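Local coordinates for transposon Tn7 transposition protein tnsA (Escherichia coli, PDB 1T0F), which forms the Tn7 transposase together with TnsB and, as a restriction enzyme-like endonuclease dependent on divalent metal ions, breaks the 5' DNA strands, at residues Q85-P90 and V113-L119; F127-Q133 and I161-F166; Y32-V38 and R57-L62. All blocks are in the same frame, centred on the assembly; numbering follows the deposited sequence.

Interaction 1: residues Q85-P90 and V113-L119; sequences QFPLLP and VMSTDFL. With MG (magnesium ion), chain E.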
loop_
_atom_site.group_PDB
_atom_site.type_symbol
_atom_site.label_atom_id
_atom_site.label_comp_id
_atom_site.label_asym_id
_atom_site.label_seq_id
_atom_site.Cartn_x
_atom_site.Cartn_y
_atom_site.Cartn_z
ATOM N N GLN A 85 -1.869 1.127 7.210
ATOM C CA GLN A 85 -1.447 0.743 8.561
ATOM C C GLN A 85 -2.628 0.903 9.520
ATOM O O GLN A 85 -2.541 1.611 10.534
ATOM C CB GLN A 85 -0.276 1.626 9.022
ATOM C CG GLN A 85 0.743 2.042 7.952
ATOM C CD GLN A 85 1.368 0.878 7.185
ATOM O OE1 GLN A 85 1.443 -0.251 7.681
ATOM N NE2 GLN A 85 1.839 1.162 5.968
ATOM N N PHE A 86 -3.734 0.241 9.193
ATOM C CA PHE A 86 -4.949 0.317 9.995
ATOM C C PHE A 86 -4.880 -0.657 11.177
ATOM O O PHE A 86 -4.800 -1.873 10.994
ATOM C CB PHE A 86 -6.166 0.002 9.122
ATOM C CG PHE A 86 -7.475 0.266 9.800
ATOM C CD1 PHE A 86 -7.961 1.564 9.909
ATOM C CD2 PHE A 86 -8.210 -0.773 10.353
ATOM C CE1 PHE A 86 -9.164 1.822 10.564
ATOM C CE2 PHE A 86 -9.416 -0.527 11.012
ATOM C CZ PHE A 86 -9.892 0.778 11.116
ATOM N N PRO A 87 -4.934 -0.125 12.409
ATOM C CA PRO A 87 -4.866 -0.940 13.629
ATOM C C PRO A 87 -6.113 -1.766 13.916
ATOM O O PRO A 87 -7.234 -1.305 13.707
ATOM C CB PRO A 87 -4.593 0.106 14.707
ATOM C CG PRO A 87 -5.460 1.254 14.237
ATOM C CD PRO A 87 -5.150 1.301 12.740
ATOM N N LEU A 88 -5.911 -2.991 14.403
ATOM C CA LEU A 88 -7.007 -3.884 14.737
ATOM C C LEU A 88 -7.196 -3.800 16.252
ATOM O O LEU A 88 -6.223 -3.895 16.999
ATOM C CB LEU A 88 -6.663 -5.321 14.329
ATOM C CG LEU A 88 -6.015 -5.524 12.953
ATOM C CD1 LEU A 88 -5.946 -7.016 12.641
ATOM C CD2 LEU A 88 -6.822 -4.805 11.883
ATOM N N LEU A 89 -8.438 -3.620 16.691
ATOM C CA LEU A 89 -8.755 -3.497 18.119
ATOM C C LEU A 89 -8.134 -4.614 18.952
ATOM O O LEU A 89 -8.503 -5.780 18.812
ATOM C CB LEU A 89 -10.269 -3.512 18.333
ATOM C CG LEU A 89 -10.717 -3.199 19.765
ATOM C CD1 LEU A 89 -10.289 -1.777 20.109
ATOM C CD2 LEU A 89 -12.225 -3.344 19.899
ATOM N N PRO A 90 -7.199 -4.264 19.850
ATOM C CA PRO A 90 -6.516 -5.232 20.715
ATOM C C PRO A 90 -7.427 -6.205 21.462
ATOM O O PRO A 90 -7.144 -7.401 21.526
ATOM C CB PRO A 90 -5.712 -4.339 21.658
ATOM C CG PRO A 90 -5.366 -3.183 20.793
ATOM C CD PRO A 90 -6.682 -2.905 20.088
ATOM N N VAL A 113 0.014 -4.204 18.976
ATOM C CA VAL A 113 -1.202 -3.874 18.259
ATOM C C VAL A 113 -0.982 -4.341 16.824
ATOM O O VAL A 113 -0.007 -3.950 16.183
ATOM C CB VAL A 113 -1.459 -2.355 18.246
ATOM C CG1 VAL A 113 -2.663 -2.037 17.348
ATOM C CG2 VAL A 113 -1.716 -1.865 19.676
ATOM N N MET A 114 -1.878 -5.187 16.336
ATOM C CA MET A 114 -1.774 -5.684 14.968
ATOM C C MET A 114 -2.330 -4.629 14.014
ATOM O O MET A 114 -3.145 -3.792 14.411
ATOM C CB MET A 114 -2.567 -6.984 14.824
ATOM C CG MET A 114 -2.039 -8.122 15.676
ATOM S SD MET A 114 -2.935 -9.647 15.436
ATOM C CE MET A 114 -2.275 -10.152 13.812
ATOM N N SER A 115 -1.882 -4.657 12.764
ATOM C CA SER A 115 -2.374 -3.697 11.778
ATOM C C SER A 115 -2.503 -4.341 10.399
ATOM O O SER A 115 -1.785 -5.287 10.067
ATOM C CB SER A 115 -1.452 -2.470 11.707
ATOM O OG SER A 115 -0.148 -2.797 11.252
ATOM N N THR A 116 -3.454 -3.839 9.619
ATOM C CA THR A 116 -3.694 -4.326 8.266
ATOM C C THR A 116 -3.132 -3.236 7.364
ATOM O O THR A 116 -3.415 -2.053 7.557
ATOM C CB THR A 116 -5.204 -4.540 8.024
ATOM O OG1 THR A 116 -5.635 -5.676 8.780
ATOM C CG2 THR A 116 -5.490 -4.799 6.544
ATOM N N ASP A 117 -2.334 -3.629 6.380
ATOM C CA ASP A 117 -1.684 -2.652 5.535
ATOM C C ASP A 117 -2.568 -1.604 4.883
ATOM O O ASP A 117 -2.172 -0.442 4.828
ATOM C CB ASP A 117 -0.812 -3.361 4.504
ATOM C CG ASP A 117 0.251 -4.232 5.170
ATOM O OD1 ASP A 117 0.686 -3.877 6.288
ATOM O OD2 ASP A 117 0.647 -5.260 4.595
ATOM N N PHE A 118 -3.747 -1.999 4.401
ATOM C CA PHE A 118 -4.668 -1.044 3.770
ATOM C C PHE A 118 -6.128 -1.387 4.013
ATOM O O PHE A 118 -6.537 -2.539 3.863
ATOM C CB PHE A 118 -4.489 -1.003 2.242
ATOM C CG PHE A 118 -3.119 -0.606 1.778
ATOM C CD1 PHE A 118 -2.760 0.736 1.673
ATOM C CD2 PHE A 118 -2.197 -1.581 1.396
ATOM C CE1 PHE A 118 -1.499 1.104 1.186
ATOM C CE2 PHE A 118 -0.937 -1.228 0.908
ATOM C CZ PHE A 118 -0.584 0.117 0.801
ATOM N N LEU A 119 -6.917 -0.386 4.389
ATOM C CA LEU A 119 -8.357 -0.565 4.549
ATOM C C LEU A 119 -8.859 0.393 3.473
ATOM O O LEU A 119 -8.587 1.592 3.526
ATOM C CB LEU A 119 -8.850 -0.129 5.932
ATOM C CG LEU A 119 -10.379 -0.161 6.051
ATOM C CD1 LEU A 119 -10.903 -1.568 5.806
ATOM C CD2 LEU A 119 -10.802 0.320 7.438
HETATM MG MG MG E . 2.497 -6.518 5.462
HETATM O O HOH W 1 0.155 -2.475 8.763
HETATM O O HOH W 2 -4.315 -5.627 17.727
HETATM O O HOH W 3 4.299 -4.842 4.774
HETATM O O HOH W 4 4.347 -7.697 6.521
#
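How an antiparallel ladder delivers a catalytic carboxylate is well illustrated by residues 85-90 and 113-119. F86 and T116 form a hydrogen-bonded pair, F86 N to T116 O and T116 N to F86 O both spanning 2.8 Å; P87, which has no amide hydrogen, takes the adjoining non-hydrogen-bonded position opposite S115. L88 N to M114 O (2.9 Å) and Q85 N to D117 O (2.9 Å) extend the ladder at its two ends. At D117 a classic bulge sets D117 and F118 together against I132, and the chain turns a corner there.

Side chains then sort by face. On the face of F86 and T116, L119 CD2 sits 3.7 Å from the centroid of the F86 ring, almost on its normal, a CH-pi contact. On the P87 and S115 face, water 1 joins Q85 OE1 (2.8 Å), S115 OG (2.5 Å) and D117 OD1 (2.9 Å), which leaves the other carboxylate oxygen, D117 OD2, to bind magnesium at 2.4 Å. Q85 NE2 bonds to the active-site E66 and to H60 O.

Helix 143-159 covers L88, M114 and L119, its E152 and W156 bonding T116 OG1, while F118 packs against helix 64-75 and strand 79-87.

Interaction 2: residues F127-Q133 and I161-F166; sequences FEQFAIQ and IPWFIF. With MG (magnesium ion), chain E.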
loop_
_atom_site.group_PDB
_atom_site.type_symbol
_atom_site.label_atom_id
_atom_site.label_comp_id
_atom_site.label_asym_id
_atom_site.label_seq_id
_atom_site.Cartn_x
_atom_site.Cartn_y
_atom_site.Cartn_z
ATOM N N PHE A 127 -16.654 -4.111 -4.537
ATOM C CA PHE A 127 -16.450 -4.039 -3.087
ATOM C C PHE A 127 -16.494 -2.607 -2.563
ATOM O O PHE A 127 -15.668 -1.785 -2.945
ATOM C CB PHE A 127 -15.091 -4.650 -2.719
ATOM C CG PHE A 127 -14.959 -6.096 -3.094
ATOM C CD1 PHE A 127 -15.527 -7.089 -2.299
ATOM C CD2 PHE A 127 -14.297 -6.467 -4.258
ATOM C CE1 PHE A 127 -15.436 -8.433 -2.663
ATOM C CE2 PHE A 127 -14.202 -7.802 -4.630
ATOM C CZ PHE A 127 -14.773 -8.789 -3.830
ATOM N N GLU A 128 -17.440 -2.318 -1.673
ATOM C CA GLU A 128 -17.561 -0.978 -1.109
ATOM C C GLU A 128 -16.463 -0.753 -0.066
ATOM O O GLU A 128 -16.064 0.378 0.215
ATOM C CB GLU A 128 -18.946 -0.792 -0.486
ATOM C CG GLU A 128 -19.190 -1.539 0.818
ATOM C CD GLU A 128 -20.661 -1.521 1.230
ATOM O OE1 GLU A 128 -21.337 -0.497 0.975
ATOM O OE2 GLU A 128 -21.137 -2.523 1.815
ATOM N N GLN A 129 -15.973 -1.847 0.501
ATOM C CA GLN A 129 -14.903 -1.771 1.480
ATOM C C GLN A 129 -14.174 -3.105 1.506
ATOM O O GLN A 129 -14.798 -4.163 1.454
ATOM C CB GLN A 129 -15.471 -1.471 2.867
ATOM C CG GLN A 129 -14.460 -0.892 3.843
ATOM C CD GLN A 129 -15.107 -0.413 5.134
ATOM O OE1 GLN A 129 -14.617 0.512 5.784
ATOM N NE2 GLN A 129 -16.210 -1.047 5.513
ATOM N N PHE A 130 -12.851 -3.058 1.552
ATOM C CA PHE A 130 -12.085 -4.291 1.631
ATOM C C PHE A 130 -10.758 -3.992 2.283
ATOM O O PHE A 130 -10.310 -2.850 2.294
ATOM C CB PHE A 130 -11.901 -4.943 0.248
ATOM C CG PHE A 130 -11.122 -4.117 -0.737
ATOM C CD1 PHE A 130 -9.727 -4.110 -0.719
ATOM C CD2 PHE A 130 -11.783 -3.367 -1.712
ATOM C CE1 PHE A 130 -8.998 -3.377 -1.652
ATOM C CE2 PHE A 130 -11.064 -2.629 -2.653
ATOM C CZ PHE A 130 -9.666 -2.634 -2.622
ATOM N N ALA A 131 -10.150 -5.022 2.861
ATOM C CA ALA A 131 -8.871 -4.852 3.529
ATOM C C ALA A 131 -7.803 -5.680 2.836
ATOM O O ALA A 131 -8.093 -6.725 2.257
ATOM C CB ALA A 131 -8.995 -5.267 5.010
ATOM N N ILE A 132 -6.564 -5.201 2.898
ATOM C CA ILE A 132 -5.445 -5.889 2.272
ATOM C C ILE A 132 -4.222 -5.981 3.178
ATOM O O ILE A 132 -3.845 -5.003 3.829
ATOM C CB ILE A 132 -4.977 -5.156 0.978
ATOM C CG1 ILE A 132 -6.054 -5.236 -0.107
ATOM C CG2 ILE A 132 -3.662 -5.769 0.469
ATOM C CD1 ILE A 132 -5.610 -4.653 -1.438
ATOM N N GLN A 133 -3.622 -7.170 3.233
ATOM C CA GLN A 133 -2.372 -7.359 3.958
ATOM C C GLN A 133 -1.380 -7.701 2.835
ATOM O O GLN A 133 -1.654 -8.555 1.986
ATOM C CB GLN A 133 -2.445 -8.522 4.962
ATOM C CG GLN A 133 -1.087 -8.836 5.614
ATOM C CD GLN A 133 -0.561 -7.720 6.511
ATOM O OE1 GLN A 133 0.651 -7.588 6.713
ATOM N NE2 GLN A 133 -1.466 -6.927 7.069
ATOM N N ILE A 161 -16.010 -7.893 6.583
ATOM C CA ILE A 161 -15.348 -7.078 5.575
ATOM C C ILE A 161 -14.364 -7.965 4.812
ATOM O O ILE A 161 -13.510 -8.614 5.415
ATOM C CB ILE A 161 -14.583 -5.906 6.225
ATOM C CG1 ILE A 161 -15.588 -4.922 6.848
ATOM C CG2 ILE A 161 -13.699 -5.213 5.190
ATOM C CD1 ILE A 161 -14.943 -3.788 7.609
ATOM N N PRO A 162 -14.475 -8.004 3.472
ATOM C CA PRO A 162 -13.574 -8.828 2.656
ATOM C C PRO A 162 -12.111 -8.491 2.923
ATOM O O PRO A 162 -11.733 -7.319 2.994
ATOM C CB PRO A 162 -13.982 -8.484 1.221
ATOM C CG PRO A 162 -15.432 -8.107 1.359
ATOM C CD PRO A 162 -15.430 -7.269 2.623
ATOM N N TRP A 163 -11.290 -9.524 3.057
ATOM C CA TRP A 163 -9.864 -9.348 3.328
ATOM C C TRP A 163 -9.076 -10.223 2.372
ATOM O O TRP A 163 -9.446 -11.381 2.142
ATOM C CB TRP A 163 -9.561 -9.764 4.771
ATOM C CG TRP A 163 -8.110 -9.763 5.128
ATOM C CD1 TRP A 163 -7.353 -8.689 5.490
ATOM C CD2 TRP A 163 -7.253 -10.907 5.210
ATOM N NE1 TRP A 163 -6.073 -9.094 5.802
ATOM C CE2 TRP A 163 -5.988 -10.453 5.636
ATOM C CE3 TRP A 163 -7.434 -12.275 4.962
ATOM C CZ2 TRP A 163 -4.907 -11.319 5.825
ATOM C CZ3 TRP A 163 -6.356 -13.137 5.149
ATOM C CH2 TRP A 163 -5.112 -12.654 5.576
ATOM N N PHE A 164 -7.992 -9.671 1.825
ATOM C CA PHE A 164 -7.141 -10.380 0.877
ATOM C C PHE A 164 -5.671 -10.149 1.160
ATOM O O PHE A 164 -5.283 -9.161 1.791
ATOM C CB PHE A 164 -7.398 -9.882 -0.550
ATOM C CG PHE A 164 -8.828 -9.950 -0.964
ATOM C CD1 PHE A 164 -9.355 -11.120 -1.495
ATOM C CD2 PHE A 164 -9.663 -8.848 -0.793
ATOM C CE1 PHE A 164 -10.698 -11.198 -1.848
ATOM C CE2 PHE A 164 -11.010 -8.911 -1.140
ATOM C CZ PHE A 164 -11.529 -10.087 -1.668
ATOM N N ILE A 165 -4.850 -11.057 0.653
ATOM C CA ILE A 165 -3.413 -10.936 0.772
ATOM C C ILE A 165 -2.880 -10.580 -0.619
ATOM O O ILE A 165 -3.334 -11.124 -1.615
ATOM C CB ILE A 165 -2.773 -12.261 1.217
ATOM C CG1 ILE A 165 -3.206 -12.585 2.648
ATOM C CG2 ILE A 165 -1.256 -12.167 1.101
ATOM C CD1 ILE A 165 -2.892 -14.009 3.051
ATOM N N PHE A 166 -1.943 -9.647 -0.672
ATOM C CA PHE A 166 -1.319 -9.230 -1.927
ATOM C C PHE A 166 0.179 -9.452 -1.808
ATOM O O PHE A 166 0.783 -9.051 -0.815
ATOM C CB PHE A 166 -1.557 -7.735 -2.189
ATOM C CG PHE A 166 -2.631 -7.452 -3.197
ATOM C CD1 PHE A 166 -3.975 -7.466 -2.828
ATOM C CD2 PHE A 166 -2.298 -7.177 -4.520
ATOM C CE1 PHE A 166 -4.981 -7.207 -3.772
ATOM C CE2 PHE A 166 -3.284 -6.920 -5.468
ATOM C CZ PHE A 166 -4.632 -6.935 -5.094
HETATM MG MG MG E . 2.497 -6.518 5.462
HETATM O O HOH W 3 4.299 -4.842 4.774
HETATM O O HOH W 4 4.347 -7.697 6.521
#
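Neighbouring parallel strands can pack side chains as well as share hydrogen bonds, and residues 127-133 and 161-166 do both. The axes of strands 129-133 and 163-166 approach to 4.7 Å at 34°, and the ladder runs from A131 N to P162 O (2.8 Å) through F164 N to A131 O (3.0 Å) and Q133 N to F164 O (3.0 Å) to F166 N to Q133 O (2.9 Å).

The face carrying I132 and F164 is ridged with aromatics. P162 CG rests 3.8 Å from F127 CD1, and the edge of F164 points at the face of F127, the ring centroids 5.8 Å apart. F130 CB borders the F164 ring, while I132 CD1 reaches F166 CE1 at 3.5 Å. Apolar side chains of the TnsC chain pack on F127, F130 and F164. On the opposite face the small A131 leaves room for the W163 ring, whose edge meets A131 CB (3.8 Å from W163 CD1); Q133 CB lies 3.8 Å from W163 NE1.

Q133 OE1 binds magnesium at 2.5 Å, its NE2 bonding to E152. Strand 129-134, helix 143-159 and strand 163-166 make up a beta-alpha-beta unit of the restriction endonuclease-like (PDDEXK) core whose metal site Q133 helps to build.

Interaction 3: residues Y32-V38 and R57-L62; sequences YIPWLTV and RVHHLL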
loop_
_atom_site.group_PDB
_atom_site.type_symbol
_atom_site.label_atom_id
_atom_site.label_comp_id
_atom_site.label_asym_id
_atom_site.label_seq_id
_atom_site.Cartn_x
_atom_site.Cartn_y
_atom_site.Cartn_z
ATOM N N TYR A 32 -7.526 11.025 8.764
ATOM C CA TYR A 32 -6.940 9.764 9.207
ATOM C C TYR A 32 -5.458 9.878 9.531
ATOM O O TYR A 32 -4.718 10.604 8.866
ATOM C CB TYR A 32 -7.127 8.690 8.126
ATOM C CG TYR A 32 -6.527 7.343 8.480
ATOM C CD1 TYR A 32 -7.129 6.517 9.432
ATOM C CD2 TYR A 32 -5.355 6.897 7.865
ATOM C CE1 TYR A 32 -6.582 5.271 9.763
ATOM C CE2 TYR A 32 -4.797 5.654 8.190
ATOM C CZ TYR A 32 -5.418 4.850 9.135
ATOM O OH TYR A 32 -4.888 3.611 9.430
ATOM N N ILE A 33 -5.035 9.148 10.560
ATOM C CA ILE A 33 -3.631 9.098 10.956
ATOM C C ILE A 33 -3.299 7.605 11.050
ATOM O O ILE A 33 -3.942 6.878 11.790
ATOM C CB ILE A 33 -3.394 9.754 12.336
ATOM C CG1 ILE A 33 -3.801 11.229 12.291
ATOM C CG2 ILE A 33 -1.925 9.650 12.706
ATOM C CD1 ILE A 33 -3.534 11.979 13.591
ATOM N N PRO A 34 -2.301 7.130 10.288
ATOM C CA PRO A 34 -1.943 5.704 10.332
ATOM C C PRO A 34 -1.348 5.271 11.671
ATOM O O PRO A 34 -0.719 6.067 12.365
ATOM C CB PRO A 34 -0.944 5.569 9.189
ATOM C CG PRO A 34 -0.251 6.899 9.209
ATOM C CD PRO A 34 -1.399 7.873 9.393
ATOM N N TRP A 35 -1.548 4.007 12.029
ATOM C CA TRP A 35 -1.012 3.490 13.285
ATOM C C TRP A 35 0.515 3.459 13.213
ATOM O O TRP A 35 1.194 3.857 14.158
ATOM C CB TRP A 35 -1.568 2.091 13.565
ATOM C CG TRP A 35 -0.988 1.455 14.800
ATOM C CD1 TRP A 35 -0.078 0.434 14.849
ATOM C CD2 TRP A 35 -1.259 1.816 16.159
ATOM N NE1 TRP A 35 0.233 0.135 16.159
ATOM C CE2 TRP A 35 -0.477 0.969 16.982
ATOM C CE3 TRP A 35 -2.086 2.774 16.764
ATOM C CZ2 TRP A 35 -0.498 1.054 18.380
ATOM C CZ3 TRP A 35 -2.107 2.854 18.161
ATOM C CH2 TRP A 35 -1.317 1.998 18.948
ATOM N N LEU A 36 1.049 2.999 12.085
ATOM C CA LEU A 36 2.494 2.936 11.879
ATOM C C LEU A 36 2.932 4.027 10.910
ATOM O O LEU A 36 2.194 4.381 9.992
ATOM C CB LEU A 36 2.896 1.581 11.288
ATOM C CG LEU A 36 2.488 0.295 12.011
ATOM C CD1 LEU A 36 2.913 -0.904 11.162
ATOM C CD2 LEU A 36 3.131 0.238 13.395
ATOM N N THR A 37 4.141 4.546 11.110
ATOM C CA THR A 37 4.696 5.578 10.247
ATOM C C THR A 37 5.990 5.036 9.648
ATOM O O THR A 37 6.459 3.971 10.049
ATOM C CB THR A 37 5.018 6.859 11.041
ATOM O OG1 THR A 37 6.137 6.618 11.906
ATOM C CG2 THR A 37 3.826 7.270 11.877
ATOM N N VAL A 38 6.568 5.758 8.692
ATOM C CA VAL A 38 7.809 5.316 8.066
ATOM C C VAL A 38 8.932 5.164 9.101
ATOM O O VAL A 38 9.969 4.557 8.825
ATOM C CB VAL A 38 8.273 6.297 6.964
ATOM C CG1 VAL A 38 7.243 6.337 5.837
ATOM C CG2 VAL A 38 8.488 7.687 7.556
ATOM N N ARG A 57 -3.754 13.475 1.688
ATOM C CA ARG A 57 -2.724 13.204 2.700
ATOM C C ARG A 57 -1.425 12.687 2.115
ATOM O O ARG A 57 -1.372 12.242 0.962
ATOM C CB ARG A 57 -3.177 12.116 3.686
ATOM C CG ARG A 57 -4.362 12.421 4.575
ATOM C CD ARG A 57 -4.469 11.382 5.716
ATOM N NE ARG A 57 -4.827 10.033 5.265
ATOM C CZ ARG A 57 -3.980 9.008 5.164
ATOM N NH1 ARG A 57 -2.699 9.152 5.479
ATOM N NH2 ARG A 57 -4.421 7.827 4.745
ATOM N N VAL A 58 -0.376 12.735 2.937
ATOM C CA VAL A 58 0.914 12.173 2.561
ATOM C C VAL A 58 0.857 10.833 3.298
ATOM O O VAL A 58 0.816 10.795 4.534
ATOM C CB VAL A 58 2.110 12.995 3.093
ATOM C CG1 VAL A 58 3.395 12.175 2.960
ATOM C CG2 VAL A 58 2.244 14.292 2.302
ATOM N N HIS A 59 0.826 9.739 2.543
ATOM C CA HIS A 59 0.731 8.413 3.136
ATOM C C HIS A 59 2.072 7.835 3.552
ATOM O O HIS A 59 3.116 8.222 3.035
ATOM C CB HIS A 59 0.054 7.450 2.158
ATOM C CG HIS A 59 -1.365 7.809 1.846
ATOM N ND1 HIS A 59 -2.436 7.054 2.272
ATOM C CD2 HIS A 59 -1.888 8.857 1.166
ATOM C CE1 HIS A 59 -3.560 7.620 1.866
ATOM N NE2 HIS A 59 -3.254 8.716 1.193
ATOM N N HIS A 60 2.008 6.887 4.482
ATOM C CA HIS A 60 3.184 6.199 5.011
ATOM C C HIS A 60 3.190 4.753 4.570
ATOM O O HIS A 60 2.383 3.957 5.043
ATOM C CB HIS A 60 3.169 6.236 6.534
ATOM C CG HIS A 60 3.481 7.580 7.104
ATOM N ND1 HIS A 60 4.728 7.909 7.587
ATOM C CD2 HIS A 60 2.717 8.688 7.243
ATOM C CE1 HIS A 60 4.719 9.163 8.002
ATOM N NE2 HIS A 60 3.511 9.659 7.804
ATOM N N LEU A 61 4.114 4.417 3.678
ATOM C CA LEU A 61 4.232 3.061 3.165
ATOM C C LEU A 61 5.572 2.516 3.660
ATOM O O LEU A 61 6.602 3.188 3.551
ATOM C CB LEU A 61 4.162 3.088 1.635
ATOM C CG LEU A 61 2.942 3.887 1.143
ATOM C CD1 LEU A 61 2.971 4.001 -0.378
ATOM C CD2 LEU A 61 1.667 3.225 1.615
ATOM N N LEU A 62 5.546 1.304 4.205
ATOM C CA LEU A 62 6.748 0.701 4.773
ATOM C C LEU A 62 7.547 -0.311 3.943
ATOM O O LEU A 62 8.417 -0.997 4.482
ATOM C CB LEU A 62 6.397 0.099 6.139
ATOM C CG LEU A 62 6.265 1.114 7.286
ATOM C CD1 LEU A 62 5.309 2.245 6.916
ATOM C CD2 LEU A 62 5.780 0.390 8.532
#
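Irregular chain can meet a strand through well-placed side chains, as residues 32-38 and 57-62 demonstrate. The central piece is H60, whose CA-CB bond points toward the loop and whose m rotamer (chi1 -73°) sets the imidazole against T37 and V38. There H60 ND1 accepts a hydrogen bond from V38 N (3.0 Å), which meets the ring near its plane, while T37 CG2 covers one ring face and P34 CG approaches H60 CD2 at 4.0 Å.

R57 makes the contact at the other end. Its m, t, m course bends the chain so that R57 CD passes 3.3 Å from Y32 O and the guanidinium lays one face over Y32 CD2, itself 3.4 Å from R57 NH2. Y32, in its t rotamer, thus offers its ring edge, and both residues continue to E84: R57 by a salt bridge, Y32 OH by a hydrogen bond to the backbone oxygen. The CA-CB bond of L62 runs sideways, but chi1 m and chi2 p place L62 CD2 4.1 Å from L36 CD1.

The loop is further held against strand 79-87, with Y32 on R83 and F86, and L36 on Q85. Strand 58-61 pairs antiparallel with strand 48-51, and L61 packs against helix 64-75.

How the interactions relate
The contacts illustrate how one sheet builds a metal site while a neighbouring loop-strand contact borders it. Interactions 1 and 2, centred 12 Å apart, share that sheet, joined by F118 O and I132 N at 2.8 Å. Each gives a side-chain ligand to the same magnesium, D117 OD2 and Q133 OE1 standing 3.1 Å apart, and V134 O completes the protein ligands. Interaction 3 touches interaction 1 through Q85 O to W35 N and Q85 NE2 to H60 O (both 3.0 Å) but stays about 8 Å from interaction 2 at nearest atoms. The active-site E66 side chain lies about 3 Å from that of Q85 and about 4 Å from that of L62, itself about 8 Å from magnesium.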